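Local coordinates for telomere length regulator taz1 (Schizosaccharomyces pombe, PDB 4ZMI), which binds double-stranded telomeric DNA as part of the full-length protein and regulates telomere length and function, here represented by its helical domain, at residues A[72-77]-A[116-121]; A[78-83]-A[171-176]; A[126-131]-A[136-141]; A[178-181]-A[187-190]. One frame throughout, in Å; residues are numbered along the deposited sequence.

The four contacts form a connected network within the all-helical domain: contact 2 touches the other three, contacts 1 and 3 share helix 118-130, and contacts 1 and 4 do not meet. Contacts 1 and 2 have centres about 12 Å apart, with the Phe77 ring meeting Pro172 (CE2 to CD, 3.7 Å). Asp126 of contact 3 reaches contact 2, its OD1 lying 2.8 Å from Ser79 OG and its OD2 2.9 Å from Phe78 N, both probable hydrogen bonds. Contact 4 adjoins contact 2 through Leu179 and Tyr173, and contact 3 through Trp187 and Leu129. The magnesium ion belongs to contact 2, bound by Leu171 and Tyr173, with Leu168 also in the site.

Contact 1 of 4, residues A[72-77]-A[116-121]; sequences EFRTIF and KHLTLR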
loop_
_atom_site.group_PDB
_atom_site.type_symbol
_atom_site.label_atom_id
_atom_site.label_comp_id
_atom_site.label_asym_id
_atom_site.label_seq_id
_atom_site.Cartn_x
_atom_site.Cartn_y
_atom_site.Cartn_z
ATOM N N GLU A 72 11.674 -1.083 5.454
ATOM C CA GLU A 72 11.619 0.084 6.324
ATOM C C GLU A 72 10.342 0.884 6.094
ATOM O O GLU A 72 9.866 1.552 7.010
ATOM C CB GLU A 72 12.807 0.991 6.014
ATOM C CG GLU A 72 12.984 2.199 6.953
ATOM C CD GLU A 72 14.030 3.212 6.437
ATOM O OE1 GLU A 72 14.678 2.951 5.391
ATOM O OE2 GLU A 72 14.193 4.281 7.072
ATOM N N PHE A 73 9.833 0.846 4.860
ATOM C CA PHE A 73 8.585 1.540 4.506
ATOM C C PHE A 73 7.398 0.584 4.436
ATOM O O PHE A 73 6.406 0.847 3.758
ATOM C CB PHE A 73 8.771 2.409 3.247
ATOM C CG PHE A 73 9.672 3.561 3.493
ATOM C CD1 PHE A 73 11.047 3.417 3.378
ATOM C CD2 PHE A 73 9.171 4.754 3.941
ATOM C CE1 PHE A 73 11.890 4.457 3.674
ATOM C CE2 PHE A 73 10.014 5.806 4.225
ATOM C CZ PHE A 73 11.374 5.659 4.090
ATOM N N ARG A 74 7.568 -0.556 5.107
ATOM C CA ARG A 74 6.467 -1.421 5.537
ATOM C C ARG A 74 5.961 -2.379 4.485
ATOM O O ARG A 74 5.122 -3.237 4.778
ATOM C CB ARG A 74 5.298 -0.587 6.073
ATOM C CG ARG A 74 5.693 0.309 7.223
ATOM C CD ARG A 74 4.851 1.583 7.294
ATOM N NE ARG A 74 4.104 1.598 8.536
ATOM C CZ ARG A 74 2.827 1.264 8.622
ATOM N NH1 ARG A 74 2.176 0.935 7.518
ATOM N NH2 ARG A 74 2.207 1.278 9.797
ATOM N N THR A 75 6.456 -2.234 3.265
ATOM C CA THR A 75 5.938 -3.036 2.171
ATOM C C THR A 75 6.951 -3.008 1.025
ATOM O O THR A 75 8.051 -2.473 1.160
ATOM C CB THR A 75 4.591 -2.470 1.688
ATOM O OG1 THR A 75 4.063 -3.296 0.652
ATOM C CG2 THR A 75 4.815 -1.099 1.125
ATOM N N ILE A 76 6.564 -3.594 -0.095
ATOM C CA ILE A 76 7.446 -3.768 -1.230
ATOM C C ILE A 76 7.219 -2.684 -2.262
ATOM O O ILE A 76 6.079 -2.348 -2.568
ATOM C CB ILE A 76 7.136 -5.082 -1.931
ATOM C CG1 ILE A 76 7.344 -6.258 -0.978
ATOM C CG2 ILE A 76 7.974 -5.206 -3.194
ATOM C CD1 ILE A 76 8.764 -6.385 -0.484
ATOM N N PHE A 77 8.298 -2.159 -2.830
ATOM C CA PHE A 77 8.181 -1.103 -3.816
ATOM C C PHE A 77 8.642 -1.502 -5.188
ATOM O O PHE A 77 9.848 -1.554 -5.469
ATOM C CB PHE A 77 8.906 0.135 -3.324
ATOM C CG PHE A 77 8.227 0.760 -2.164
ATOM C CD1 PHE A 77 8.497 0.331 -0.882
ATOM C CD2 PHE A 77 7.240 1.722 -2.366
ATOM C CE1 PHE A 77 7.847 0.892 0.197
ATOM C CE2 PHE A 77 6.578 2.296 -1.309
ATOM C CZ PHE A 77 6.870 1.877 -0.007
ATOM N N LYS A 116 -4.501 6.462 9.287
ATOM C CA LYS A 116 -3.357 6.951 8.501
ATOM C C LYS A 116 -3.067 6.063 7.290
ATOM O O LYS A 116 -2.629 6.540 6.248
ATOM C CB LYS A 116 -2.101 7.071 9.373
ATOM C CG LYS A 116 -2.111 8.274 10.304
ATOM C CD LYS A 116 -0.850 8.257 11.168
ATOM C CE LYS A 116 -0.786 9.453 12.095
ATOM N NZ LYS A 116 0.399 9.400 12.999
ATOM N N HIS A 117 -3.322 4.771 7.439
ATOM C CA HIS A 117 -3.068 3.783 6.399
ATOM C C HIS A 117 -1.772 4.037 5.619
ATOM O O HIS A 117 -1.779 4.135 4.394
ATOM C CB HIS A 117 -4.267 3.688 5.469
ATOM C CG HIS A 117 -5.571 3.516 6.192
ATOM N ND1 HIS A 117 -5.859 2.391 6.943
ATOM C CD2 HIS A 117 -6.652 4.322 6.291
ATOM C CE1 HIS A 117 -7.071 2.518 7.464
ATOM N NE2 HIS A 117 -7.572 3.678 7.086
ATOM N N LEU A 118 -0.665 4.159 6.343
ATOM C CA LEU A 118 0.634 4.405 5.713
ATOM C C LEU A 118 0.957 3.354 4.677
ATOM O O LEU A 118 1.508 3.680 3.643
ATOM C CB LEU A 118 1.754 4.456 6.751
ATOM C CG LEU A 118 1.566 5.508 7.835
ATOM C CD1 LEU A 118 2.699 5.393 8.846
ATOM C CD2 LEU A 118 1.530 6.873 7.198
ATOM N N THR A 119 0.604 2.096 4.934
ATOM C CA THR A 119 1.022 1.024 4.015
ATOM C C THR A 119 0.200 1.029 2.741
ATOM O O THR A 119 0.718 0.806 1.652
ATOM C CB THR A 119 0.909 -0.360 4.639
ATOM O OG1 THR A 119 1.526 -0.347 5.923
ATOM C CG2 THR A 119 1.590 -1.395 3.769
ATOM N N LEU A 120 -1.096 1.275 2.877
ATOM C CA LEU A 120 -1.945 1.395 1.697
ATOM C C LEU A 120 -1.499 2.627 0.903
ATOM O O LEU A 120 -1.420 2.597 -0.330
ATOM C CB LEU A 120 -3.407 1.509 2.116
ATOM C CG LEU A 120 -3.916 0.177 2.636
ATOM C CD1 LEU A 120 -5.338 0.283 3.202
ATOM C CD2 LEU A 120 -3.861 -0.826 1.513
ATOM N N ARG A 121 -1.166 3.705 1.612
ATOM C CA ARG A 121 -0.659 4.884 0.927
ATOM C C ARG A 121 0.567 4.523 0.084
ATOM O O ARG A 121 0.663 4.915 -1.092
ATOM C CB ARG A 121 -0.318 5.993 1.909
ATOM C CG ARG A 121 -0.326 7.348 1.255
ATOM C CD ARG A 121 0.202 8.404 2.184
ATOM N NE ARG A 121 -0.496 8.349 3.450
ATOM C CZ ARG A 121 -0.161 9.072 4.502
ATOM N NH1 ARG A 121 0.854 9.912 4.413
ATOM N NH2 ARG A 121 -0.846 8.954 5.626
HETATM O O HOH W 1 4.523 2.966 4.570
#
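Arg74 packs over Leu118 and Thr75 against Thr119, so that loop 72-77 meets the first turn of helix 118-130. The closest backbone approach is between the CA atoms of Arg74 and Thr119, 6.2 Å apart.

Leu118 places its CB methylene over one face of the Arg74 guanidinium, displaced toward the rim, with CB 3.6 Å from Arg74 NH1. The arginine chain bends at chi3, and its planar end crosses the leucine obliquely, although the modelled place of that end is doubtful. The apolar contact lies deeper: the methine carbon CB of Thr75 faces the methyl CG2 of Thr119 at 3.8 Å. The Thr75 hydroxyl takes no part in that pairing: with OG1 opposite the backbone N (chi1 -178°), it hydrogen-bonds to Thr105 of helix 95-107.

In the fold, this contact joins the connection between helices 52-68 and 78-83 to the start of helix 118-130, near the centre of an all-helical domain assigned to the TRF family. His117 is the N-cap residue of that helix, and Arg121 N bonds to His117 O at 2.9 Å in its first turn.

Polar contacts across the two segments are less certain. The Thr119 hydroxyl lies at the edge of the guanidinium, but the modelled separation from NH1 is too short to interpret. A water gives a clearer link, donating to Phe73 O at 2.9 Å and, weakly, to Leu118 O at 3.2 Å. Within 116-121, Arg121 NH2 donates to Lys116 O (3.1 Å, N-H...O angle 156°), while its NH1 bonds to Phe166 O. Leu118 CD2 lies over one face of this second guanidinium.

Contact 2 of 4, residues A[78-83]-A[171-176]; sequences FSYIRK and LPYTSL. With MG (magnesium ion), chain B.
Helix 78-83 runs past the irregular segment 171-176 with its closest backbone approach at Tyr80 and Pro172, whose CA atoms are 7.8 Å apart, leaving the span to be bridged by side chains. Tyr173 does most of this. Its ring reaches toward the helix and its hydroxyl donates to Ser79 OG at 2.7 Å, with the serine oxygen at the ring edge and near its plane. Ser79 presents OG from the position between its own backbone N and carbonyl carbon (chi1 62°). The same OG is also hydrogen-bonded to Asp126 OD1 of helix 118-130, linking the tyrosine to a buried carboxylate through one serine hydroxyl.

Tyr80 adds the apolar half of the contact. Its CG stands opposite the backbone N (chi1 -176°), which swings the ring toward the loop. There CD1 approaches Pro172 CG at 4.0 Å and Tyr173 CE2 at 4.1 Å, both obliquely. Tyr80 CB also rests 3.4 Å from Tyr173 OH. Tyr80 OH is hydrogen-bonded to Trp3 N, which brings the N-terminal residues against this buried site.

On the far side of the loop, Leu171 O at 2.4 Å and Tyr173 O at 2.5 Å bind the magnesium ion, with a water as a further ligand and Leu168 also in the site. Tyr173 is therefore held at two points, its carbonyl by the metal and its hydroxyl by Ser79. Metal binding and helix packing thus probably both restrain this loop, while Ser79 OG accepts from the buried tyrosine hydroxyl and Asp126, as a second-shell partner, holds Ser79 OG in place.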
loop_
_atom_site.group_PDB
_atom_site.type_symbol
_atom_site.label_atom_id
_atom_site.label_comp_id
_atom_site.label_asym_id
_atom_site.label_seq_id
_atom_site.Cartn_x
_atom_site.Cartn_y
_atom_site.Cartn_z
ATOM N N PHE A 78 7.665 -1.757 -6.052
ATOM C CA PHE A 78 7.955 -2.201 -7.400
ATOM C C PHE A 78 8.625 -1.115 -8.225
ATOM O O PHE A 78 9.468 -1.406 -9.082
ATOM C CB PHE A 78 6.706 -2.772 -8.071
ATOM C CG PHE A 78 6.254 -4.074 -7.468
ATOM C CD1 PHE A 78 5.224 -4.109 -6.553
ATOM C CD2 PHE A 78 6.895 -5.260 -7.790
ATOM C CE1 PHE A 78 4.826 -5.299 -5.980
ATOM C CE2 PHE A 78 6.499 -6.448 -7.227
ATOM C CZ PHE A 78 5.464 -6.473 -6.323
ATOM N N SER A 79 8.300 0.139 -7.945
ATOM C CA SER A 79 9.012 1.212 -8.624
ATOM C C SER A 79 10.490 1.197 -8.251
ATOM O O SER A 79 11.337 1.472 -9.078
ATOM C CB SER A 79 8.416 2.579 -8.295
ATOM O OG SER A 79 8.520 2.875 -6.914
ATOM N N TYR A 80 10.789 0.881 -7.000
ATOM C CA TYR A 80 12.166 0.879 -6.536
ATOM C C TYR A 80 12.934 -0.293 -7.160
ATOM O O TYR A 80 13.998 -0.111 -7.725
ATOM C CB TYR A 80 12.169 0.777 -5.020
ATOM C CG TYR A 80 13.519 0.853 -4.360
ATOM C CD1 TYR A 80 13.953 2.025 -3.771
ATOM C CD2 TYR A 80 14.331 -0.259 -4.283
ATOM C CE1 TYR A 80 15.170 2.104 -3.145
ATOM C CE2 TYR A 80 15.578 -0.195 -3.663
ATOM C CZ TYR A 80 15.986 0.988 -3.097
ATOM O OH TYR A 80 17.191 1.055 -2.465
ATOM N N ILE A 81 12.361 -1.486 -7.061
ATOM C CA ILE A 81 12.910 -2.691 -7.647
ATOM C C ILE A 81 13.125 -2.568 -9.152
ATOM O O ILE A 81 14.119 -3.054 -9.671
ATOM C CB ILE A 81 11.993 -3.879 -7.381
ATOM C CG1 ILE A 81 11.950 -4.171 -5.882
ATOM C CG2 ILE A 81 12.464 -5.086 -8.156
ATOM C CD1 ILE A 81 11.048 -5.319 -5.521
ATOM N N ARG A 82 12.211 -1.911 -9.860
ATOM C CA ARG A 82 12.394 -1.741 -11.301
ATOM C C ARG A 82 13.495 -0.737 -11.603
ATOM O O ARG A 82 14.233 -0.881 -12.580
ATOM C CB ARG A 82 11.103 -1.302 -11.983
ATOM C CG ARG A 82 11.267 -1.024 -13.480
ATOM C CD ARG A 82 9.990 -0.472 -14.108
ATOM N NE ARG A 82 8.823 -0.930 -13.378
ATOM C CZ ARG A 82 8.121 -0.162 -12.556
ATOM N NH1 ARG A 82 8.462 1.108 -12.383
ATOM N NH2 ARG A 82 7.080 -0.663 -11.914
ATOM N N LYS A 83 13.607 0.278 -10.751
ATOM C CA LYS A 83 14.587 1.346 -10.943
ATOM C C LYS A 83 16.056 0.940 -10.739
ATOM O O LYS A 83 16.904 1.296 -11.542
ATOM C CB LYS A 83 14.272 2.537 -10.038
ATOM C CG LYS A 83 15.336 3.615 -10.071
ATOM C CD LYS A 83 15.362 4.256 -11.452
ATOM C CE LYS A 83 16.440 5.321 -11.566
ATOM N NZ LYS A 83 16.121 6.252 -12.693
ATOM N N LEU A 171 7.295 6.845 1.118
ATOM C CA LEU A 171 8.055 6.386 -0.049
ATOM C C LEU A 171 9.551 6.333 0.267
ATOM O O LEU A 171 10.063 7.164 1.039
ATOM C CB LEU A 171 7.826 7.288 -1.260
ATOM C CG LEU A 171 6.398 7.335 -1.819
ATOM C CD1 LEU A 171 6.338 8.393 -2.864
ATOM C CD2 LEU A 171 6.037 6.000 -2.431
ATOM N N PRO A 172 10.266 5.359 -0.333
ATOM C CA PRO A 172 11.712 5.236 -0.104
ATOM C C PRO A 172 12.423 6.197 -1.047
ATOM O O PRO A 172 13.463 5.897 -1.629
ATOM C CB PRO A 172 11.996 3.771 -0.456
ATOM C CG PRO A 172 10.983 3.475 -1.540
ATOM C CD PRO A 172 9.748 4.272 -1.186
ATOM N N TYR A 173 11.815 7.362 -1.212
ATOM C CA TYR A 173 12.405 8.435 -1.979
ATOM C C TYR A 173 12.436 9.684 -1.115
ATOM O O TYR A 173 11.649 9.821 -0.158
ATOM C CB TYR A 173 11.609 8.648 -3.259
ATOM C CG TYR A 173 11.416 7.360 -4.015
ATOM C CD1 TYR A 173 10.149 6.787 -4.161
ATOM C CD2 TYR A 173 12.512 6.692 -4.565
ATOM C CE1 TYR A 173 9.973 5.586 -4.851
ATOM C CE2 TYR A 173 12.351 5.493 -5.258
ATOM C CZ TYR A 173 11.091 4.939 -5.392
ATOM O OH TYR A 173 10.967 3.748 -6.080
ATOM N N THR A 174 13.354 10.579 -1.465
ATOM C CA THR A 174 13.751 11.692 -0.625
ATOM C C THR A 174 13.166 13.033 -1.047
ATOM O O THR A 174 13.156 13.976 -0.257
ATOM C CB THR A 174 15.296 11.824 -0.604
ATOM O OG1 THR A 174 15.783 11.974 -1.940
ATOM C CG2 THR A 174 15.908 10.582 -0.011
ATOM N N SER A 175 12.688 13.138 -2.284
ATOM C CA SER A 175 12.118 14.403 -2.719
ATOM C C SER A 175 11.109 14.194 -3.831
ATOM O O SER A 175 11.111 13.153 -4.490
ATOM C CB SER A 175 13.225 15.318 -3.220
ATOM O OG SER A 175 13.653 14.853 -4.493
ATOM N N LEU A 176 10.242 15.182 -4.040
ATOM C CA LEU A 176 9.281 15.124 -5.137
ATOM C C LEU A 176 9.979 15.056 -6.498
ATOM O O LEU A 176 9.513 14.378 -7.408
ATOM C CB LEU A 176 8.326 16.318 -5.088
ATOM C CG LEU A 176 7.363 16.260 -3.909
ATOM C CD1 LEU A 176 6.324 17.372 -3.994
ATOM C CD2 LEU A 176 6.684 14.884 -3.822
HETATM MG MG MG B . 10.915 9.180 2.089
HETATM O O HOH W 2 10.980 11.535 2.619
#

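Contact 3 of 4, residues A[126-131]-A[136-141]; sequences DALLSA and SFYGDA
The Tyr138 ring carries Leu128 CD2 over one face, 3.6 Å from the ring centroid and 17° off its normal, a CH-pi contact. Ala131 CB lies at the ring edge, near its plane, 3.4 Å from Tyr138 CD1. The Phe137 ring meets Ala127 CB obliquely at 4.0 Å from CZ, and also packs nearly parallel to the ring of Phe224 in helix 214-229.

Beyond its ring, Tyr138 donates from OH to Leu128 O at 2.8 Å, the donor tilted 18° from the carbonyl plane. One leucine thus receives the tyrosine twice, through its backbone oxygen and its CD2 methyl. That methyl also touches Ala141 CB at 3.6 Å, one helical turn beyond Tyr138, so it fits between the two residues. On the neighbouring helix 185-189, Trp187 touches both Leu128 and Tyr138.

The axes of the helical segments 126-130 and 137-141 approach to 9.6 Å with 144° between their directions. Joined by a short non-helical link, they form a roughly antiparallel helical hairpin, one hairpin of this all-helical domain, which sequence places in the TRF family.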
loop_
_atom_site.group_PDB
_atom_site.type_symbol
_atom_site.label_atom_id
_atom_site.label_comp_id
_atom_site.label_asym_id
_atom_site.label_seq_id
_atom_site.Cartn_x
_atom_site.Cartn_y
_atom_site.Cartn_z
ATOM N N ASP A 126 3.009 3.683 -5.042
ATOM C CA ASP A 126 3.940 2.838 -5.787
ATOM C C ASP A 126 3.316 2.456 -7.116
ATOM O O ASP A 126 3.949 2.569 -8.157
ATOM C CB ASP A 126 4.303 1.591 -5.002
ATOM C CG ASP A 126 5.340 0.738 -5.713
ATOM O OD1 ASP A 126 6.390 1.283 -6.125
ATOM O OD2 ASP A 126 5.096 -0.480 -5.865
ATOM N N ALA A 127 2.058 2.032 -7.079
ATOM C CA ALA A 127 1.310 1.748 -8.307
ATOM C C ALA A 127 1.286 2.960 -9.211
ATOM O O ALA A 127 1.548 2.860 -10.407
ATOM C CB ALA A 127 -0.120 1.308 -7.984
ATOM N N LEU A 128 0.996 4.119 -8.640
ATOM C CA LEU A 128 0.959 5.334 -9.442
ATOM C C LEU A 128 2.304 5.672 -10.064
ATOM O O LEU A 128 2.363 6.292 -11.126
ATOM C CB LEU A 128 0.468 6.514 -8.608
ATOM C CG LEU A 128 -1.011 6.528 -8.208
ATOM C CD1 LEU A 128 -1.326 7.794 -7.418
ATOM C CD2 LEU A 128 -1.905 6.442 -9.442
ATOM N N LEU A 129 3.388 5.285 -9.394
ATOM C CA LEU A 129 4.730 5.618 -9.868
ATOM C C LEU A 129 5.186 4.604 -10.899
ATOM O O LEU A 129 6.004 4.902 -11.747
ATOM C CB LEU A 129 5.727 5.648 -8.710
ATOM C CG LEU A 129 5.632 6.867 -7.797
ATOM C CD1 LEU A 129 6.259 6.553 -6.452
ATOM C CD2 LEU A 129 6.318 8.046 -8.426
ATOM N N SER A 130 4.643 3.399 -10.808
ATOM C CA SER A 130 5.089 2.293 -11.634
ATOM C C SER A 130 4.536 2.385 -13.037
ATOM O O SER A 130 5.232 2.117 -14.006
ATOM C CB SER A 130 4.609 0.989 -11.027
ATOM O OG SER A 130 5.317 0.722 -9.846
ATOM N N ALA A 131 3.265 2.742 -13.143
ATOM C CA ALA A 131 2.595 2.683 -14.427
ATOM C C ALA A 131 3.150 3.662 -15.459
ATOM O O ALA A 131 3.037 4.877 -15.309
ATOM C CB ALA A 131 1.106 2.891 -14.253
ATOM N N SER A 136 -6.171 1.328 -17.064
ATOM C CA SER A 136 -7.169 2.105 -16.331
ATOM C C SER A 136 -7.202 1.581 -14.898
ATOM O O SER A 136 -8.099 1.897 -14.113
ATOM C CB SER A 136 -8.556 2.027 -16.986
ATOM O OG SER A 136 -9.175 0.768 -16.775
ATOM N N PHE A 137 -6.205 0.759 -14.586
ATOM C CA PHE A 137 -5.911 0.336 -13.220
ATOM C C PHE A 137 -5.311 1.525 -12.478
ATOM O O PHE A 137 -5.324 1.601 -11.251
ATOM C CB PHE A 137 -4.937 -0.841 -13.259
ATOM C CG PHE A 137 -4.110 -1.003 -12.019
ATOM C CD1 PHE A 137 -4.637 -1.619 -10.894
ATOM C CD2 PHE A 137 -2.789 -0.574 -11.994
ATOM C CE1 PHE A 137 -3.871 -1.786 -9.758
ATOM C CE2 PHE A 137 -2.015 -0.737 -10.862
ATOM C CZ PHE A 137 -2.553 -1.344 -9.739
ATOM N N TYR A 138 -4.795 2.461 -13.258
ATOM C CA TYR A 138 -4.359 3.738 -12.746
ATOM C C TYR A 138 -5.530 4.483 -12.124
ATOM O O TYR A 138 -5.464 4.927 -10.973
ATOM C CB TYR A 138 -3.800 4.560 -13.890
ATOM C CG TYR A 138 -2.706 5.464 -13.445
ATOM C CD1 TYR A 138 -1.428 4.968 -13.239
ATOM C CD2 TYR A 138 -2.944 6.806 -13.204
ATOM C CE1 TYR A 138 -0.403 5.790 -12.818
ATOM C CE2 TYR A 138 -1.929 7.638 -12.779
ATOM C CZ TYR A 138 -0.655 7.123 -12.587
ATOM O OH TYR A 138 0.370 7.939 -12.170
ATOM N N GLY A 139 -6.598 4.626 -12.911
ATOM C CA GLY A 139 -7.806 5.304 -12.481
ATOM C C GLY A 139 -8.278 4.851 -11.115
ATOM O O GLY A 139 -8.543 5.681 -10.253
ATOM N N ASP A 140 -8.366 3.536 -10.919
ATOM C CA ASP A 140 -8.670 2.944 -9.615
ATOM C C ASP A 140 -7.687 3.382 -8.514
ATOM O O ASP A 140 -8.070 3.540 -7.353
ATOM C CB ASP A 140 -8.673 1.409 -9.723
ATOM C CG ASP A 140 -9.744 0.879 -10.695
ATOM O OD1 ASP A 140 -10.445 1.698 -11.343
ATOM O OD2 ASP A 140 -9.878 -0.359 -10.823
ATOM N N ALA A 141 -6.416 3.555 -8.869
ATOM C CA ALA A 141 -5.422 3.963 -7.883
ATOM C C ALA A 141 -5.618 5.429 -7.496
ATOM O O ALA A 141 -5.499 5.791 -6.327
ATOM C CB ALA A 141 -4.015 3.709 -8.396
#

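Contact 4 of 4, residues A[178-181]-A[187-190]; sequences ALNV and WKSQ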
loop_
_atom_site.group_PDB
_atom_site.type_symbol
_atom_site.label_atom_id
_atom_site.label_comp_id
_atom_site.label_asym_id
_atom_site.label_seq_id
_atom_site.Cartn_x
_atom_site.Cartn_y
_atom_site.Cartn_z
ATOM N N ALA A 178 12.834 13.667 -7.166
ATOM C CA ALA A 178 13.326 12.304 -7.232
ATOM C C ALA A 178 12.276 11.359 -7.795
ATOM O O ALA A 178 12.589 10.440 -8.552
ATOM C CB ALA A 178 13.763 11.848 -5.852
ATOM N N LEU A 179 11.020 11.592 -7.443
ATOM C CA LEU A 179 9.956 10.758 -7.980
ATOM C C LEU A 179 9.947 10.819 -9.498
ATOM O O LEU A 179 9.637 9.828 -10.154
ATOM C CB LEU A 179 8.594 11.174 -7.430
ATOM C CG LEU A 179 8.396 11.150 -5.915
ATOM C CD1 LEU A 179 6.939 11.367 -5.586
ATOM C CD2 LEU A 179 8.824 9.825 -5.386
ATOM N N ASN A 180 10.286 11.978 -10.059
ATOM C CA ASN A 180 10.323 12.123 -11.519
ATOM C C ASN A 180 11.419 11.268 -12.146
ATOM O O ASN A 180 11.376 10.951 -13.333
ATOM C CB ASN A 180 10.513 13.586 -11.919
ATOM C CG ASN A 180 9.324 14.457 -11.542
ATOM O OD1 ASN A 180 8.165 14.060 -11.701
ATOM N ND2 ASN A 180 9.608 15.653 -11.037
ATOM N N VAL A 181 12.400 10.899 -11.332
ATOM C CA VAL A 181 13.533 10.113 -11.786
ATOM C C VAL A 181 13.207 8.613 -11.784
ATOM O O VAL A 181 13.754 7.855 -12.592
ATOM C CB VAL A 181 14.797 10.439 -10.939
ATOM C CG1 VAL A 181 15.802 9.298 -10.929
ATOM C CG2 VAL A 181 15.441 11.731 -11.422
ATOM N N TRP A 187 3.176 9.186 -14.721
ATOM C CA TRP A 187 3.436 10.143 -13.656
ATOM C C TRP A 187 3.857 11.490 -14.196
ATOM O O TRP A 187 3.321 12.519 -13.796
ATOM C CB TRP A 187 4.511 9.616 -12.729
ATOM C CG TRP A 187 4.778 10.490 -11.537
ATOM C CD1 TRP A 187 5.673 11.521 -11.454
ATOM C CD2 TRP A 187 4.176 10.379 -10.248
ATOM N NE1 TRP A 187 5.658 12.060 -10.194
ATOM C CE2 TRP A 187 4.746 11.374 -9.432
ATOM C CE3 TRP A 187 3.199 9.546 -9.706
ATOM C CZ2 TRP A 187 4.365 11.565 -8.111
ATOM C CZ3 TRP A 187 2.827 9.728 -8.384
ATOM C CH2 TRP A 187 3.408 10.727 -7.602
ATOM N N LYS A 188 4.831 11.483 -15.093
ATOM C CA LYS A 188 5.236 12.714 -15.752
ATOM C C LYS A 188 4.178 13.187 -16.745
ATOM O O LYS A 188 3.794 14.357 -16.736
ATOM C CB LYS A 188 6.576 12.535 -16.468
ATOM C CG LYS A 188 7.775 12.434 -15.540
ATOM C CD LYS A 188 8.875 13.413 -15.933
ATOM C CE LYS A 188 8.426 14.863 -15.762
ATOM N NZ LYS A 188 9.540 15.836 -15.980
ATOM N N SER A 189 3.702 12.277 -17.591
ATOM C CA SER A 189 2.825 12.644 -18.705
ATOM C C SER A 189 1.519 13.311 -18.274
ATOM O O SER A 189 1.088 14.309 -18.871
ATOM C CB SER A 189 2.503 11.417 -19.558
ATOM O OG SER A 189 1.531 10.602 -18.929
ATOM N N GLN A 190 0.874 12.757 -17.253
ATOM C CA GLN A 190 -0.393 13.328 -16.831
ATOM C C GLN A 190 -0.236 14.244 -15.641
ATOM O O GLN A 190 -1.215 14.555 -14.969
ATOM C CB GLN A 190 -1.461 12.254 -16.591
ATOM C CG GLN A 190 -2.159 11.840 -17.879
ATOM C CD GLN A 190 -3.235 10.803 -17.654
ATOM O OE1 GLN A 190 -4.336 11.125 -17.210
ATOM N NE2 GLN A 190 -2.923 9.544 -17.957
HETATM O O HOH W 3 6.881 14.002 -9.045
#
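This is a mixed contact, apolar on its inner side and water-bridged on its outer side, between two short consecutive helices, 176-182 and 185-189. The nearest CA atoms are those of Asn180 and Lys188, 6.6 Å apart, and Trp187 supplies the surface that both parts of the contact use.

The apolar part is made by Leu179. Its CD1 methyl reaches the benzo portion of the indole obliquely, 3.6 Å from Trp187 CZ2, while Leu179 CB approaches the pyrrole nitrogen NE1 of Trp187 at 4.1 Å. Trp187 is directed there by a first torsion that sets CG opposite the backbone N (chi1 -176°), carrying the indole back toward the preceding helix.

Within the all-helical TRF-family domain, these are two short consecutive helices joined by a brief turn, and their inner side rests on helix 118-130, where Leu129 touches both Leu179 and Trp187. Ile192, Cys193 and Leu196 of helix 192-203 add further packing on the indole.

The polar part lies along the indole edge. Asn180 OD1 is near the ring plane but 3.5 Å from Trp187 NE1, and no direct hydrogen bond joins them. A water, also in the ring plane, makes the connection: it accepts from Trp187 NE1 at 2.6 Å and donates to Asn180 OD1 at 3.0 Å. The Asn180 and Trp187 side chains cross at about a right angle, with the amide and indole planes 59° apart. Lys188 bends at chi2 and chi3, bringing its CE methylene near the amide oxygen, 4.1 Å from Asn180 OD1, at the exposed border.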